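Long-range contacts in tRNA (cytosine(38)-C(5))-methyltransferase (Schizosaccharomyces pombe, PDB 6FDF), which transfers a methyl group from S-adenosyl-L-methionine to C5 of cytosine 38 in the anticodon loop of tRNA(Asp) and, less strongly, tRNA(Glu): residues Asn158-Arg166 against Glu198-Leu206; Phe229-Cys240 against Gly254-Thr265. All coordinates share one frame; numbering follows the deposited sequence. Where two conformers were deposited one is given.

How the contacts relate
Along the chain, contact 1 closes first: the connection between strands 148-155 and 168-175, at the edge of the large mixed sheet, is met by residues 198-206 after the chain has run through strand 168-175. Helix 219-225 follows, and contact 2 then closes a short loop of 13 residues, without helix or strand, by pairing strands 231-232 and 256-258 of the separate three-stranded sheet. The two closures are in series, neither enclosing nor crossing the other, yet they abut. Arg203 N reaches Pro234 O, the Arg201 guanidinium reaches Asp235 O, and Ser165 bonds Cys239 through the backbone, so that both segments of contact 1 are tied to the loop that follows strand 231-232.

Contact 1: Asn158-Arg166 against Glu198-Leu206; sequences NQFNIPNSR and EVKRIRDYL
Asn161 and Pro163, in the connection between the two antiparallel strands at the edge of the Rossmann-like methyltransferase sheet, meet Lys200 and Tyr205 of the long segment that leads on to helix 219-225. The Asn161 side chain works like a piece of backbone. Its CG is anti to the backbone N (chi1 -168°), which sends the carboxamide out to the opposite main chain, where ND2 donates to Glu198 O at 2.9 Å and OD1 accepts from Lys200 N, also at 2.9 Å. Glu198 O lies close to the plane of the amide, whereas Lys200 N is tilted 26° out of it. One water donates to both Asn161 OD1 and Lys200 O, so OD1 is gripped twice and the amide is held against rotation. The first carbons of the Lys200 chain pass over the Asn161 peptide oxygen, with CB 3.5 Å from Asn161 O, before the chain leads away.

Pro163, the centre of an inverse gamma turn closed by Asn164 N to Ile162 O at 2.8 Å, presents its ring to Tyr205. Pro163 CD comes within 3.4 Å of Tyr205 CE1, at an oblique approach, and Leu289 of helix 283-289 touches both residues. Past Pro163, the Tyr205 OH lies near the CG2 methyl of Ile162, the two side chains crossing at about a right angle. Asp204 OD2 ties the short 3-10 segment 202-204 back to Arg201 N, through its anti lone pair, at 2.9 Å, while Ile202 CD1 lies 3.7 Å from Pro163 O.

Contact 2: Phe229-Cys240 against Gly254-Thr265; sequences FDIVKPDSSSCC and GSILQMSDHENT. With GOL (glycerol), chain F.
Ile231-Val232 and Ile256-Leu257 pair as parallel strands of a three-stranded sheet, joined by Ile256 N to Asp230 O, Val232 N to Ile256 O and Gln258 N to Val232 O, all nearly straight. On one face, Ile256 CD1 sits over the Phe229 ring in a CH-pi contact, 3.7 Å from its centroid; CG1 of Ile256 takes the crowded position (chi1 53°), which turns the methyl onto the ring. Ile231 packs beside it, against Gln258 CB and the CG2 methyl of Thr265. Val232 and Leu257 point to the other face.

At one end, Ser255 OG donates to the anti lone pair of Asp230 OD2 at 2.6 Å and accepts from Cys240 N at 2.8 Å. A glycerol, probably from crystallisation, bonds Asp230 N through O1. At the other end, Gln258 lies alongside Lys233: its OE1 accepts from Thr265 OG1 at 2.7 Å, while NE2 donates to the carbonyls of His262 and Ser260. With an alanine here, the Ser260 and His262 carbonyls would probably lose their donor and the Thr265 hydroxyl its acceptor, setting the 259-264 loop freer to move. The Gln258 amide thus folds its own segment, and Lys233 NZ adds a weak bond to Thr265 OG1; the strands themselves are held by backbone bonds, the Ser255 link and apolar packing of Ile231 and Ile256.

Contact 1: Asn158-Arg166 against Glu198-Leu206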
loop_
_atom_site.group_PDB
_atom_site.type_symbol
_atom_site.label_atom_id
_atom_site.label_comp_id
_atom_site.label_asym_id
_atom_site.label_seq_id
_atom_site.Cartn_x
_atom_site.Cartn_y
_atom_site.Cartn_z
ATOM N N ASN A 158 9.211 8.097 -3.463
ATOM C CA ASN A 158 10.431 8.768 -3.897
ATOM C C ASN A 158 10.418 10.264 -3.604
ATOM O O ASN A 158 11.378 10.955 -3.962
ATOM C CB ASN A 158 10.695 8.502 -5.387
ATOM C CG ASN A 158 9.550 8.935 -6.288
ATOM O OD1 ASN A 158 8.797 9.858 -5.975
ATOM N ND2 ASN A 158 9.432 8.274 -7.437
ATOM N N GLN A 159 9.375 10.773 -2.946
ATOM C CA GLN A 159 9.398 12.108 -2.361
ATOM C C GLN A 159 9.934 12.099 -0.939
ATOM O O GLN A 159 10.078 13.167 -0.334
ATOM C CB GLN A 159 7.991 12.711 -2.360
ATOM C CG GLN A 159 7.368 12.866 -3.725
ATOM C CD GLN A 159 5.958 13.409 -3.638
ATOM O OE1 GLN A 159 5.042 12.710 -3.209
ATOM N NE2 GLN A 159 5.780 14.669 -4.019
ATOM N N PHE A 160 10.211 10.915 -0.396
ATOM C CA PHE A 160 10.638 10.744 0.984
ATOM C C PHE A 160 11.947 9.962 1.029
ATOM O O PHE A 160 12.226 9.264 2.006
ATOM C CB PHE A 160 9.559 10.034 1.803
ATOM C CG PHE A 160 8.244 10.774 1.862
ATOM C CD1 PHE A 160 7.294 10.608 0.861
ATOM C CD2 PHE A 160 7.952 11.623 2.919
ATOM C CE1 PHE A 160 6.079 11.276 0.912
ATOM C CE2 PHE A 160 6.737 12.299 2.976
ATOM C CZ PHE A 160 5.802 12.126 1.971
ATOM N N ASN A 161 12.763 10.081 -0.024
ATOM C CA ASN A 161 14.076 9.432 -0.093
ATOM C C ASN A 161 13.948 7.920 -0.011
ATOM O O ASN A 161 14.705 7.249 0.694
ATOM C CB ASN A 161 15.005 9.921 0.998
ATOM C CG ASN A 161 16.454 9.508 0.791
ATOM O OD1 ASN A 161 16.890 9.252 -0.330
ATOM N ND2 ASN A 161 17.212 9.458 1.885
ATOM N N ILE A 162 12.971 7.380 -0.722
ATOM C CA ILE A 162 12.785 5.944 -0.832
ATOM C C ILE A 162 12.849 5.639 -2.324
ATOM O O ILE A 162 12.101 6.233 -3.106
ATOM C CB ILE A 162 11.450 5.481 -0.228
ATOM C CG1 ILE A 162 11.391 5.844 1.259
ATOM C CG2 ILE A 162 11.254 3.988 -0.446
ATOM C CD1 ILE A 162 9.978 5.858 1.829
ATOM N N PRO A 163 13.733 4.752 -2.769
ATOM C CA PRO A 163 13.960 4.563 -4.213
ATOM C C PRO A 163 12.924 3.648 -4.859
ATOM O O PRO A 163 13.243 2.613 -5.449
ATOM C CB PRO A 163 15.373 3.965 -4.242
ATOM C CG PRO A 163 15.451 3.176 -2.969
ATOM C CD PRO A 163 14.696 3.995 -1.950
ATOM N N ASN A 164 11.657 4.030 -4.743
ATOM C CA ASN A 164 10.599 3.281 -5.403
ATOM C C ASN A 164 9.471 4.237 -5.756
ATOM O O ASN A 164 9.105 5.102 -4.956
ATOM C CB ASN A 164 10.088 2.137 -4.512
ATOM C CG ASN A 164 8.975 1.328 -5.168
ATOM O OD1 ASN A 164 7.880 1.195 -4.614
ATOM N ND2 ASN A 164 9.247 0.794 -6.358
ATOM N N SER A 165 8.927 4.067 -6.955
ATOM C CA SER A 165 7.751 4.804 -7.386
ATOM C C SER A 165 6.505 4.056 -6.942
ATOM O O SER A 165 6.366 2.859 -7.205
ATOM C CB SER A 165 7.748 4.982 -8.903
ATOM O OG SER A 165 8.935 5.611 -9.335
ATOM N N ARG A 166 5.608 4.762 -6.261
ATOM C CA ARG A 166 4.314 4.188 -5.915
ATOM C C ARG A 166 3.348 5.321 -5.592
ATOM O O ARG A 166 2.982 5.526 -4.429
ATOM C CB ARG A 166 4.457 3.206 -4.745
ATOM C CG ARG A 166 3.255 2.276 -4.519
ATOM C CD ARG A 166 3.567 1.230 -3.451
ATOM N NE ARG A 166 2.489 0.246 -3.312
ATOM C CZ ARG A 166 2.290 -0.762 -4.159
ATOM N NH1 ARG A 166 3.104 -0.926 -5.196
ATOM N NH2 ARG A 166 1.284 -1.610 -3.968
ATOM N N GLU A 198 23.555 10.257 1.772
ATOM C CA GLU A 198 22.396 9.845 2.545
ATOM C C GLU A 198 21.212 9.567 1.637
ATOM O O GLU A 198 20.119 9.272 2.130
ATOM C CB GLU A 198 22.020 10.907 3.583
ATOM C CG GLU A 198 22.402 12.303 3.173
ATOM C CD GLU A 198 21.823 13.377 4.077
ATOM O OE1 GLU A 198 21.802 13.177 5.309
ATOM O OE2 GLU A 198 21.404 14.432 3.554
ATOM N N VAL A 199 21.404 9.665 0.324
ATOM C CA VAL A 199 20.336 9.397 -0.630
ATOM C C VAL A 199 20.234 7.887 -0.750
ATOM O O VAL A 199 21.192 7.222 -1.161
ATOM C CB VAL A 199 20.627 10.040 -1.992
ATOM C CG1 VAL A 199 19.665 9.510 -3.045
ATOM C CG2 VAL A 199 20.556 11.552 -1.897
ATOM N N LYS A 200 19.079 7.341 -0.396
ATOM C CA LYS A 200 18.929 5.898 -0.430
ATOM C C LYS A 200 18.868 5.397 -1.864
ATOM O O LYS A 200 18.253 6.013 -2.740
ATOM C CB LYS A 200 17.700 5.466 0.366
ATOM C CG LYS A 200 17.848 5.793 1.842
ATOM C CD LYS A 200 16.952 4.941 2.716
ATOM C CE LYS A 200 17.155 5.289 4.183
ATOM N NZ LYS A 200 18.548 4.973 4.615
ATOM N N ARG A 201 19.509 4.258 -2.093
ATOM C CA ARG A 201 19.566 3.637 -3.400
ATOM C C ARG A 201 19.160 2.180 -3.245
ATOM O O ARG A 201 18.968 1.683 -2.132
ATOM C CB ARG A 201 20.965 3.784 -4.017
ATOM C CG ARG A 201 21.338 5.247 -4.259
ATOM C CD ARG A 201 22.779 5.436 -4.686
ATOM N NE ARG A 201 23.102 6.855 -4.836
ATOM C CZ ARG A 201 22.891 7.560 -5.943
ATOM N NH1 ARG A 201 22.364 6.980 -7.014
ATOM N NH2 ARG A 201 23.211 8.846 -5.983
ATOM N N ILE A 202 19.004 1.507 -4.386
ATOM C CA ILE A 202 18.530 0.123 -4.390
ATOM C C ILE A 202 19.388 -0.760 -3.492
ATOM O O ILE A 202 18.868 -1.608 -2.753
ATOM C CB ILE A 202 18.476 -0.411 -5.834
ATOM C CG1 ILE A 202 17.450 0.382 -6.645
ATOM C CG2 ILE A 202 18.129 -1.885 -5.842
ATOM C CD1 ILE A 202 16.049 0.299 -6.078
ATOM N N ARG A 203 20.712 -0.563 -3.528
ATOM C CA ARG A 203 21.621 -1.397 -2.742
ATOM C C ARG A 203 21.274 -1.390 -1.257
ATOM O O ARG A 203 21.565 -2.360 -0.548
ATOM C CB ARG A 203 23.066 -0.918 -2.927
ATOM C CG ARG A 203 23.282 0.542 -2.519
ATOM C CD ARG A 203 24.760 0.926 -2.501
ATOM N NE ARG A 203 25.191 1.588 -3.729
ATOM C CZ ARG A 203 25.466 2.887 -3.824
ATOM N NH1 ARG A 203 25.855 3.400 -4.984
ATOM N NH2 ARG A 203 25.361 3.672 -2.759
ATOM N N ASP A 204 20.649 -0.319 -0.769
ATOM C CA ASP A 204 20.329 -0.224 0.650
ATOM C C ASP A 204 19.196 -1.152 1.063
ATOM O O ASP A 204 18.964 -1.325 2.262
ATOM C CB ASP A 204 19.980 1.221 1.013
ATOM C CG ASP A 204 21.157 2.161 0.839
ATOM O OD1 ASP A 204 22.205 1.935 1.483
ATOM O OD2 ASP A 204 21.038 3.126 0.054
ATOM N N TYR A 205 18.489 -1.743 0.104
ATOM C CA TYR A 205 17.373 -2.630 0.377
ATOM C C TYR A 205 17.644 -4.073 -0.019
ATOM O O TYR A 205 16.847 -4.953 0.326
ATOM C CB TYR A 205 16.116 -2.122 -0.348
ATOM C CG TYR A 205 15.676 -0.755 0.129
ATOM C CD1 TYR A 205 16.353 0.392 -0.275
ATOM C CD2 TYR A 205 14.596 -0.610 0.991
ATOM C CE1 TYR A 205 15.970 1.641 0.170
ATOM C CE2 TYR A 205 14.199 0.640 1.433
ATOM C CZ TYR A 205 14.892 1.760 1.021
ATOM O OH TYR A 205 14.500 3.004 1.458
ATOM N N LEU A 206 18.733 -4.339 -0.739
ATOM C CA LEU A 206 18.958 -5.670 -1.281
ATOM C C LEU A 206 19.355 -6.658 -0.193
ATOM O O LEU A 206 20.038 -6.316 0.780
ATOM C CB LEU A 206 20.046 -5.632 -2.360
ATOM C CG LEU A 206 19.762 -4.809 -3.618
ATOM C CD1 LEU A 206 20.948 -4.834 -4.574
ATOM C CD2 LEU A 206 18.487 -5.308 -4.308
HETATM O O HOH W 1 15.933 7.699 -2.637
#

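Contact 2: Phe229-Cys240 against Gly254-Thr265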
loop_
_atom_site.group_PDB
_atom_site.type_symbol
_atom_site.label_atom_id
_atom_site.label_comp_id
_atom_site.label_asym_id
_atom_site.label_seq_id
_atom_site.Cartn_x
_atom_site.Cartn_y
_atom_site.Cartn_z
ATOM N N PHE A 229 11.335 -4.536 -20.234
ATOM C CA PHE A 229 11.747 -4.424 -18.840
ATOM C C PHE A 229 12.385 -3.068 -18.570
ATOM O O PHE A 229 13.115 -2.530 -19.406
ATOM C CB PHE A 229 12.752 -5.518 -18.473
ATOM C CG PHE A 229 12.132 -6.853 -18.169
ATOM C CD1 PHE A 229 11.325 -7.021 -17.056
ATOM C CD2 PHE A 229 12.408 -7.955 -18.967
ATOM C CE1 PHE A 229 10.766 -8.262 -16.762
ATOM C CE2 PHE A 229 11.859 -9.193 -18.680
ATOM C CZ PHE A 229 11.039 -9.345 -17.569
ATOM N N ASP A 230 12.128 -2.534 -17.379
ATOM C CA ASP A 230 12.937 -1.459 -16.816
ATOM C C ASP A 230 14.019 -2.092 -15.951
ATOM O O ASP A 230 13.710 -2.773 -14.966
ATOM C CB ASP A 230 12.083 -0.497 -15.989
ATOM C CG ASP A 230 12.904 0.615 -15.358
ATOM O OD1 ASP A 230 13.391 1.488 -16.102
ATOM O OD2 ASP A 230 13.065 0.615 -14.116
ATOM N N ILE A 231 15.282 -1.881 -16.324
ATOM C CA ILE A 231 16.412 -2.499 -15.641
ATOM C C ILE A 231 17.061 -1.462 -14.737
ATOM O O ILE A 231 17.404 -0.363 -15.190
ATOM C CB ILE A 231 17.429 -3.063 -16.648
ATOM C CG1 ILE A 231 16.776 -4.138 -17.523
ATOM C CG2 ILE A 231 18.647 -3.624 -15.922
ATOM C CD1 ILE A 231 17.652 -4.612 -18.665
ATOM N N VAL A 232 17.267 -1.825 -13.470
ATOM C CA VAL A 232 17.955 -0.959 -12.522
ATOM C C VAL A 232 19.173 -1.700 -11.982
ATOM O O VAL A 232 19.293 -2.922 -12.092
ATOM C CB VAL A 232 17.040 -0.497 -11.366
ATOM C CG1 VAL A 232 15.815 0.250 -11.900
ATOM C CG2 VAL A 232 16.616 -1.679 -10.493
ATOM N N LYS A 233 20.096 -0.932 -11.415
ATOM C CA LYS A 233 21.315 -1.447 -10.817
ATOM C C LYS A 233 21.337 -1.103 -9.333
ATOM O O LYS A 233 20.526 -0.292 -8.867
ATOM C CB LYS A 233 22.548 -0.871 -11.532
ATOM C CG LYS A 233 22.765 -1.468 -12.923
ATOM C CD LYS A 233 23.886 -0.773 -13.702
ATOM C CE LYS A 233 23.304 0.183 -14.735
ATOM N NZ LYS A 233 24.300 0.613 -15.755
ATOM N N PRO A 234 22.199 -1.754 -8.543
ATOM C CA PRO A 234 22.256 -1.431 -7.106
ATOM C C PRO A 234 22.438 0.048 -6.809
ATOM O O PRO A 234 21.938 0.526 -5.785
ATOM C CB PRO A 234 23.451 -2.258 -6.614
ATOM C CG PRO A 234 23.474 -3.433 -7.533
ATOM C CD PRO A 234 23.069 -2.898 -8.880
ATOM N N ASP A 235 23.130 0.792 -7.668
ATOM C CA ASP A 235 23.329 2.214 -7.417
ATOM C C ASP A 235 22.172 3.080 -7.899
ATOM O O ASP A 235 22.254 4.306 -7.770
ATOM C CB ASP A 235 24.637 2.692 -8.059
ATOM C CG ASP A 235 24.586 2.681 -9.576
ATOM O OD1 ASP A 235 23.768 1.928 -10.145
ATOM O OD2 ASP A 235 25.373 3.424 -10.203
ATOM N N SER A 236 21.103 2.488 -8.440
ATOM C CA SER A 236 19.968 3.280 -8.895
ATOM C C SER A 236 19.257 3.939 -7.718
ATOM O O SER A 236 19.170 3.383 -6.621
ATOM C CB SER A 236 18.979 2.407 -9.671
ATOM O OG SER A 236 19.592 1.873 -10.833
ATOM N N SER A 237 18.708 5.125 -7.971
ATOM C CA SER A 237 17.971 5.869 -6.961
ATOM C C SER A 237 16.461 5.711 -7.089
ATOM O O SER A 237 15.718 6.371 -6.356
ATOM C CB SER A 237 18.350 7.353 -7.017
ATOM O OG SER A 237 18.079 7.895 -8.294
ATOM N N SER A 238 15.985 4.861 -7.994
ATOM C CA SER A 238 14.559 4.558 -8.033
ATOM C C SER A 238 14.342 3.240 -8.760
ATOM O O SER A 238 15.254 2.681 -9.378
ATOM C CB SER A 238 13.750 5.678 -8.699
ATOM O OG SER A 238 12.361 5.519 -8.427
ATOM N N CYS A 239 13.104 2.762 -8.686
ATOM C CA CYS A 239 12.644 1.627 -9.470
ATOM C C CYS A 239 11.139 1.772 -9.634
ATOM O O CYS A 239 10.497 2.591 -8.971
ATOM C CB CYS A 239 13.019 0.284 -8.820
ATOM S SG CYS A 239 12.323 -0.060 -7.178
ATOM N N CYS A 240 10.580 0.967 -10.530
ATOM C CA CYS A 240 9.204 1.178 -10.947
ATOM C C CYS A 240 8.219 0.564 -9.957
ATOM O O CYS A 240 8.572 -0.183 -9.039
ATOM C CB CYS A 240 8.983 0.624 -12.351
ATOM S SG CYS A 240 9.767 1.635 -13.644
ATOM N N GLY A 254 6.925 -3.867 -12.569
ATOM C CA GLY A 254 8.037 -3.679 -11.653
ATOM C C GLY A 254 9.338 -3.785 -12.420
ATOM O O GLY A 254 9.420 -4.411 -13.480
ATOM N N SER A 255 10.378 -3.136 -11.890
ATOM C CA SER A 255 11.702 -3.215 -12.489
ATOM C C SER A 255 12.381 -4.531 -12.121
ATOM O O SER A 255 11.969 -5.234 -11.197
ATOM C CB SER A 255 12.575 -2.054 -12.014
ATOM O OG SER A 255 11.952 -0.805 -12.254
ATOM N N ILE A 256 13.439 -4.855 -12.861
ATOM C CA ILE A 256 14.289 -5.994 -12.547
ATOM C C ILE A 256 15.706 -5.478 -12.326
ATOM O O ILE A 256 16.047 -4.352 -12.695
ATOM C CB ILE A 256 14.260 -7.085 -13.638
ATOM C CG1 ILE A 256 14.565 -6.499 -15.016
ATOM C CG2 ILE A 256 12.887 -7.779 -13.654
ATOM C CD1 ILE A 256 14.750 -7.543 -16.098
ATOM N N LEU A 257 16.536 -6.330 -11.732
ATOM C CA LEU A 257 17.849 -5.951 -11.214
ATOM C C LEU A 257 18.957 -6.568 -12.056
ATOM O O LEU A 257 19.022 -7.795 -12.198
ATOM C CB LEU A 257 18.003 -6.391 -9.757
ATOM C CG LEU A 257 19.319 -5.965 -9.095
ATOM C CD1 LEU A 257 19.346 -4.467 -8.870
ATOM C CD2 LEU A 257 19.522 -6.720 -7.787
ATOM N N GLN A 258 19.838 -5.720 -12.587
ATOM C CA GLN A 258 21.065 -6.172 -13.232
ATOM C C GLN A 258 22.128 -6.418 -12.168
ATOM O O GLN A 258 22.516 -5.490 -11.450
ATOM C CB GLN A 258 21.562 -5.135 -14.235
ATOM C CG GLN A 258 22.974 -5.403 -14.752
ATOM C CD GLN A 258 23.483 -4.301 -15.668
ATOM O OE1 GLN A 258 22.706 -3.621 -16.336
ATOM N NE2 GLN A 258 24.800 -4.126 -15.706
ATOM N N MET A 259 22.599 -7.661 -12.066
ATOM C CA MET A 259 23.669 -7.991 -11.131
ATOM C C MET A 259 25.060 -7.911 -11.746
ATOM O O MET A 259 26.048 -7.870 -11.001
ATOM C CB MET A 259 23.448 -9.387 -10.546
ATOM C CG MET A 259 22.197 -9.490 -9.682
ATOM S SD MET A 259 22.112 -10.992 -8.681
ATOM C CE MET A 259 21.715 -12.218 -9.922
ATOM N N SER A 260 25.173 -7.902 -13.072
ATOM C CA SER A 260 26.481 -7.765 -13.693
ATOM C C SER A 260 26.968 -6.317 -13.599
ATOM O O SER A 260 26.222 -5.399 -13.253
ATOM C CB SER A 260 26.426 -8.229 -15.147
ATOM O OG SER A 260 25.800 -7.247 -15.957
ATOM N N ASP A 261 28.244 -6.118 -13.927
ATOM C CA ASP A 261 28.886 -4.820 -13.784
ATOM C C ASP A 261 28.871 -3.992 -15.063
ATOM O O ASP A 261 29.474 -2.913 -15.084
ATOM C CB ASP A 261 30.333 -4.994 -13.310
ATOM C CG ASP A 261 31.184 -5.754 -14.305
ATOM O OD1 ASP A 261 30.699 -6.762 -14.859
ATOM O OD2 ASP A 261 32.342 -5.343 -14.533
ATOM N N HIS A 262 28.221 -4.470 -16.125
ATOM C CA HIS A 262 28.210 -3.742 -17.392
ATOM C C HIS A 262 27.694 -2.321 -17.190
ATOM O O HIS A 262 26.617 -2.114 -16.628
ATOM C CB HIS A 262 27.347 -4.467 -18.427
ATOM C CG HIS A 262 27.825 -5.846 -18.763
ATOM N ND1 HIS A 262 27.427 -6.964 -18.062
ATOM C CD2 HIS A 262 28.664 -6.288 -19.729
ATOM C CE1 HIS A 262 28.002 -8.034 -18.580
ATOM N NE2 HIS A 262 28.756 -7.651 -19.595
ATOM N N GLU A 263 28.477 -1.339 -17.643
ATOM C CA GLU A 263 28.044 0.049 -17.533
ATOM C C GLU A 263 26.981 0.393 -18.571
ATOM O O GLU A 263 26.038 1.135 -18.273
ATOM C CB GLU A 263 29.245 0.989 -17.662
ATOM C CG GLU A 263 30.329 0.754 -16.620
ATOM C CD GLU A 263 31.487 1.727 -16.747
ATOM O OE1 GLU A 263 31.263 2.864 -17.211
ATOM O OE2 GLU A 263 32.622 1.353 -16.384
ATOM N N ASN A 264 27.103 -0.150 -19.782
ATOM C CA ASN A 264 26.206 0.185 -20.890
ATOM C C ASN A 264 25.205 -0.963 -21.020
ATOM O O ASN A 264 25.440 -1.938 -21.736
ATOM C CB ASN A 264 26.978 0.418 -22.189
ATOM C CG ASN A 264 26.120 1.046 -23.278
ATOM O OD1 ASN A 264 24.903 0.852 -23.324
ATOM N ND2 ASN A 264 26.757 1.803 -24.168
ATOM N N THR A 265 24.079 -0.825 -20.318
ATOM C CA THR A 265 23.117 -1.922 -20.215
ATOM C C THR A 265 22.465 -2.212 -21.561
ATOM O O THR A 265 22.358 -3.377 -21.965
ATOM C CB THR A 265 22.062 -1.587 -19.164
ATOM O OG1 THR A 265 22.690 -1.466 -17.882
ATOM C CG2 THR A 265 20.975 -2.673 -19.096
HETATM C C1 GOL F . 8.723 -3.200 -16.800
HETATM O O1 GOL F . 9.854 -3.515 -16.029
HETATM C C2 GOL F . 8.508 -1.666 -16.736
HETATM O O2 GOL F . 7.362 -1.260 -17.412
HETATM C C3 GOL F . 8.443 -1.326 -15.238
HETATM O O3 GOL F . 7.290 -1.915 -14.721
HETATM O O HOH W 2 10.521 -2.082 -9.373
#